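Local atomic coordinates of macrolide 2'-phosphotransferase MphH (Brachybacterium faecium, PDB entry 5UXD), a protein that binds azithromycin and probably transfers a phosphate group from a purine nucleotide, such as GTP, to the 2'-hydroxyl of macrolide antibiotics. Residues S118-S124 with V206-I211. Numbering follows the deposited sequence.
Sequences STVYARS and VEDERI
The first turns of a helix, T119-S124, lie against a β hairpin with a two-residue loop, D208-E209, whose type I' turn runs from E207 to R210. D208 and E209 take left-handed backbone conformations (phi/psi 54/43° and 65/12°), and E207 and R210 pair through both backbone bonds, E207 N to R210 O (2.8 Å) and R210 N to E207 O (3.0 Å). The closest CA atoms are those of Y121 and R210, 5.4 Å apart.

Two hydrogen bonds join the segments, both through serine hydroxyls with t rotamers. S118 is the N-cap: its OG accepts from Y121 N (3.0 Å) and donates to E209 OE2 (2.8 Å). Further along, S124 OG accepts from I211 N (2.8 Å), an amide of edge strand 210-214. Between these, Y121 CA makes a CA-H...O contact with E209 O (3.3 Å). A water donates to V120 O (2.9 Å) and accepts a weak hydrogen bond from R210 NE (3.4 Å).

Apolar packing fills the remainder. V120 (t) sets CG1 against R210 CG (3.5 Å) and E209 CB (3.8 Å), over one face of the R210 guanidinium. On the buried side, Y121 (t, chi2 86°) brings CE1 to I211 CG1 (3.8 Å; I211 is m,t) and, at the ring edge, V206 CG1 (4.0 Å).

The hairpin, following H203 (Mg(2+)-binding in another structure of this protein), is consistent with the C-terminal lobe of the protein-kinase-like fold. It joins helix 119-133 to the four-stranded antiparallel sheet; Y121 also packs on P201 and T204, while T119 and A122 face helix 238-250.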
ATOM      1  N   SER A 118       4.403  -4.617 -19.573  1.00 17.08           N
ATOM      2  CA  SER A 118       3.247  -5.371 -20.056  1.00 16.83           C
ATOM      3  C   SER A 118       2.059  -4.453 -20.321  1.00 22.37           C
ATOM      4  O   SER A 118       1.652  -3.691 -19.445  1.00 18.67           O
ATOM      5  CB  SER A 118       2.849  -6.431 -19.029  1.00 17.87           C
ATOM      6  OG  SER A 118       1.537  -6.922 -19.268  1.00 17.16           O
ATOM      7  N   THR A 119       1.479  -4.543 -21.523  1.00 17.29           N
ATOM      8  CA  THR A 119       0.231  -3.813 -21.764  1.00 22.45           C
ATOM      9  C   THR A 119      -0.941  -4.428 -21.009  1.00 19.48           C
ATOM     10  O   THR A 119      -1.889  -3.716 -20.652  1.00 17.69           O
ATOM     11  CB  THR A 119      -0.099  -3.786 -23.249  1.00 17.95           C
ATOM     12  OG1 THR A 119       0.016  -5.111 -23.774  1.00 23.44           O
ATOM     13  CG2 THR A 119       0.849  -2.859 -23.999  1.00 15.40           C
ATOM     14  N   VAL A 120      -0.909  -5.739 -20.770  1.00 20.51           N
ATOM     15  CA  VAL A 120      -1.998  -6.384 -20.033  1.00 17.96           C
ATOM     16  C   VAL A 120      -2.065  -5.847 -18.609  1.00 16.05           C
ATOM     17  O   VAL A 120      -3.138  -5.466 -18.125  1.00 18.49           O
ATOM     18  CB  VAL A 120      -1.840  -7.914 -20.062  1.00 26.52           C
ATOM     19  CG1 VAL A 120      -2.819  -8.564 -19.104  1.00 19.81           C
ATOM     20  CG2 VAL A 120      -2.078  -8.436 -21.473  1.00 24.61           C
ATOM     21  N   TYR A 121      -0.917  -5.791 -17.920  1.00 16.35           N
ATOM     22  CA  TYR A 121      -0.893  -5.251 -16.559  1.00 15.79           C
ATOM     23  C   TYR A 121      -1.274  -3.775 -16.540  1.00 13.82           C
ATOM     24  O   TYR A 121      -1.990  -3.321 -15.636  1.00 15.92           O
ATOM     25  CB  TYR A 121       0.491  -5.440 -15.930  1.00 17.88           C
ATOM     26  CG  TYR A 121       0.537  -5.036 -14.469  1.00 20.91           C
ATOM     27  CD1 TYR A 121       0.181  -5.939 -13.476  1.00 16.95           C
ATOM     28  CD2 TYR A 121       0.925  -3.747 -14.086  1.00 23.30           C
ATOM     29  CE1 TYR A 121       0.213  -5.587 -12.142  1.00 21.44           C
ATOM     30  CE2 TYR A 121       0.954  -3.382 -12.752  1.00 22.24           C
ATOM     31  CZ  TYR A 121       0.601  -4.317 -11.783  1.00 23.66           C
ATOM     32  OH  TYR A 121       0.628  -3.981 -10.451  1.00 27.30           O
ATOM     33  N   ALA A 122      -0.769  -3.007 -17.503  1.00 14.99           N
ATOM     34  CA  ALA A 122      -1.105  -1.586 -17.587  1.00 13.40           C
ATOM     35  C   ALA A 122      -2.615  -1.387 -17.682  1.00 13.17           C
ATOM     36  O   ALA A 122      -3.187  -0.566 -16.951  1.00 15.02           O
ATOM     37  CB  ALA A 122      -0.395  -0.942 -18.786  1.00 15.72           C
ATOM     38  N   ARG A 123      -3.286  -2.144 -18.564  1.00 16.35           N
ATOM     39  CA  ARG A 123      -4.738  -1.973 -18.665  1.00 17.60           C
ATOM     40  C   ARG A 123      -5.461  -2.478 -17.424  1.00 20.25           C
ATOM     41  O   ARG A 123      -6.455  -1.876 -16.995  1.00 19.31           O
ATOM     42  CB  ARG A 123      -5.295  -2.672 -19.912  1.00 23.83           C
ATOM     43  CG  ARG A 123      -4.820  -2.055 -21.199  1.00 25.72           C
ATOM     44  CD  ARG A 123      -5.398  -2.741 -22.415  1.00 31.39           C
ATOM     45  NE  ARG A 123      -4.438  -3.679 -22.981  1.00 48.25           N
ATOM     46  CZ  ARG A 123      -4.577  -4.999 -22.946  1.00 50.18           C
ATOM     47  NH1 ARG A 123      -5.654  -5.549 -22.394  1.00 58.68           N
ATOM     48  NH2 ARG A 123      -3.652  -5.771 -23.492  1.00 35.95           N
ATOM     49  N   SER A 124      -4.987  -3.573 -16.824  1.00 17.84           N
ATOM     50  CA  SER A 124      -5.607  -4.069 -15.602  1.00 16.78           C
ATOM     51  C   SER A 124      -5.474  -3.058 -14.472  1.00 15.21           C
ATOM     52  O   SER A 124      -6.445  -2.772 -13.761  1.00 16.41           O
ATOM     53  CB  SER A 124      -4.976  -5.411 -15.220  1.00 18.44           C
ATOM     54  OG  SER A 124      -5.484  -5.877 -13.988  1.00 25.24           O
ATOM     55  N   VAL A 206      -1.687 -11.472  -9.083  1.00 17.91           N
ATOM     56  CA  VAL A 206      -1.843 -11.460 -10.528  1.00 22.13           C
ATOM     57  C   VAL A 206      -2.146 -12.861 -11.028  1.00 24.85           C
ATOM     58  O   VAL A 206      -1.703 -13.869 -10.466  1.00 28.23           O
ATOM     59  CB  VAL A 206      -0.603 -10.889 -11.258  1.00 29.98           C
ATOM     60  CG1 VAL A 206      -0.470  -9.386 -11.006  1.00 27.76           C
ATOM     61  CG2 VAL A 206       0.655 -11.627 -10.841  1.00 27.05           C
ATOM     62  N   GLU A 207      -2.941 -12.905 -12.090  1.00 26.72           N
ATOM     63  CA  GLU A 207      -3.201 -14.125 -12.843  0.51 29.49           C
ATOM     64  C   GLU A 207      -3.203 -13.749 -14.318  1.00 30.20           C
ATOM     65  O   GLU A 207      -3.985 -12.886 -14.729  1.00 29.07           O
ATOM     66  CB  GLU A 207      -4.537 -14.758 -12.436  0.51 36.36           C
ATOM     67  CG  GLU A 207      -4.586 -15.258 -10.987  0.51 34.42           C
ATOM     68  CD  GLU A 207      -5.824 -16.092 -10.688  0.51 36.06           C
ATOM     69  OE1 GLU A 207      -6.789 -16.040 -11.477  0.51 39.41           O
ATOM     70  OE2 GLU A 207      -5.830 -16.809  -9.666  0.51 36.60           O
ATOM     71  N   ASP A 208      -2.323 -14.376 -15.102  1.00 31.60           N
ATOM     72  CA  ASP A 208      -2.174 -14.058 -16.523  1.00 31.67           C
ATOM     73  C   ASP A 208      -1.911 -12.567 -16.732  1.00 39.47           C
ATOM     74  O   ASP A 208      -2.475 -11.935 -17.628  1.00 34.47           O
ATOM     75  CB  ASP A 208      -3.394 -14.516 -17.320  1.00 44.20           C
ATOM     76  CG  ASP A 208      -3.504 -16.029 -17.399  1.00 40.53           C
ATOM     77  OD1 ASP A 208      -2.465 -16.705 -17.245  1.00 44.73           O
ATOM     78  OD2 ASP A 208      -4.620 -16.540 -17.627  1.00 37.86           O
ATOM     79  N   GLU A 209      -1.046 -12.002 -15.886  1.00 30.90           N
ATOM     80  CA  GLU A 209      -0.605 -10.607 -15.907  1.00 29.76           C
ATOM     81  C   GLU A 209      -1.727  -9.618 -15.605  1.00 32.73           C
ATOM     82  O   GLU A 209      -1.546  -8.404 -15.785  1.00 25.14           O
ATOM     83  CB  GLU A 209       0.082 -10.246 -17.235  1.00 36.11           C
ATOM     84  CG  GLU A 209       0.993 -11.349 -17.775  1.00 50.42           C
ATOM     85  CD  GLU A 209       2.039 -10.848 -18.761  1.00 65.10           C
ATOM     86  OE1 GLU A 209       3.038 -11.569 -18.972  1.00 68.40           O
ATOM     87  OE2 GLU A 209       1.871  -9.741 -19.325  1.00 53.91           O
ATOM     88  N   ARG A 210      -2.871 -10.094 -15.124  1.00 23.09           N
ATOM     89  CA  ARG A 210      -3.966  -9.232 -14.706  1.00 22.36           C
ATOM     90  C   ARG A 210      -4.073  -9.251 -13.191  1.00 26.02           C
ATOM     91  O   ARG A 210      -3.832 -10.284 -12.556  1.00 22.44           O
ATOM     92  CB  ARG A 210      -5.297  -9.675 -15.325  1.00 24.90           C
ATOM     93  CG  ARG A 210      -5.331  -9.530 -16.835  1.00 38.08           C
ATOM     94  CD  ARG A 210      -6.699  -9.805 -17.427  1.00 51.56           C
ATOM     95  NE  ARG A 210      -6.640  -9.729 -18.883  1.00 54.64           N
ATOM     96  CZ  ARG A 210      -6.294 -10.747 -19.665  1.00 61.01           C
ATOM     97  NH1 ARG A 210      -5.989 -11.925 -19.132  1.00 44.79           N
ATOM     98  NH2 ARG A 210      -6.253 -10.589 -20.982  1.00 57.89           N
ATOM     99  N   ILE A 211      -4.434  -8.107 -12.620  1.00 24.82           N
ATOM    100  CA  ILE A 211      -4.647  -8.017 -11.182  1.00 21.27           C
ATOM    101  C   ILE A 211      -5.939  -8.734 -10.831  1.00 18.71           C
ATOM    102  O   ILE A 211      -6.995  -8.471 -11.423  1.00 23.26           O
ATOM    103  CB  ILE A 211      -4.694  -6.551 -10.734  1.00 27.36           C
ATOM    104  CG1 ILE A 211      -3.359  -5.861 -10.998  1.00 19.13           C
ATOM    105  CG2 ILE A 211      -5.073  -6.445  -9.258  1.00 17.40           C
ATOM    106  CD1 ILE A 211      -3.417  -4.351 -10.756  1.00 24.16           C
TER
HETATM  107  O   HOH W   1      -5.789  -6.492 -18.696  1.00 22.32           O
HETATM  108  O   HOH W   2      -8.080  -6.805 -14.244  1.00 39.42           O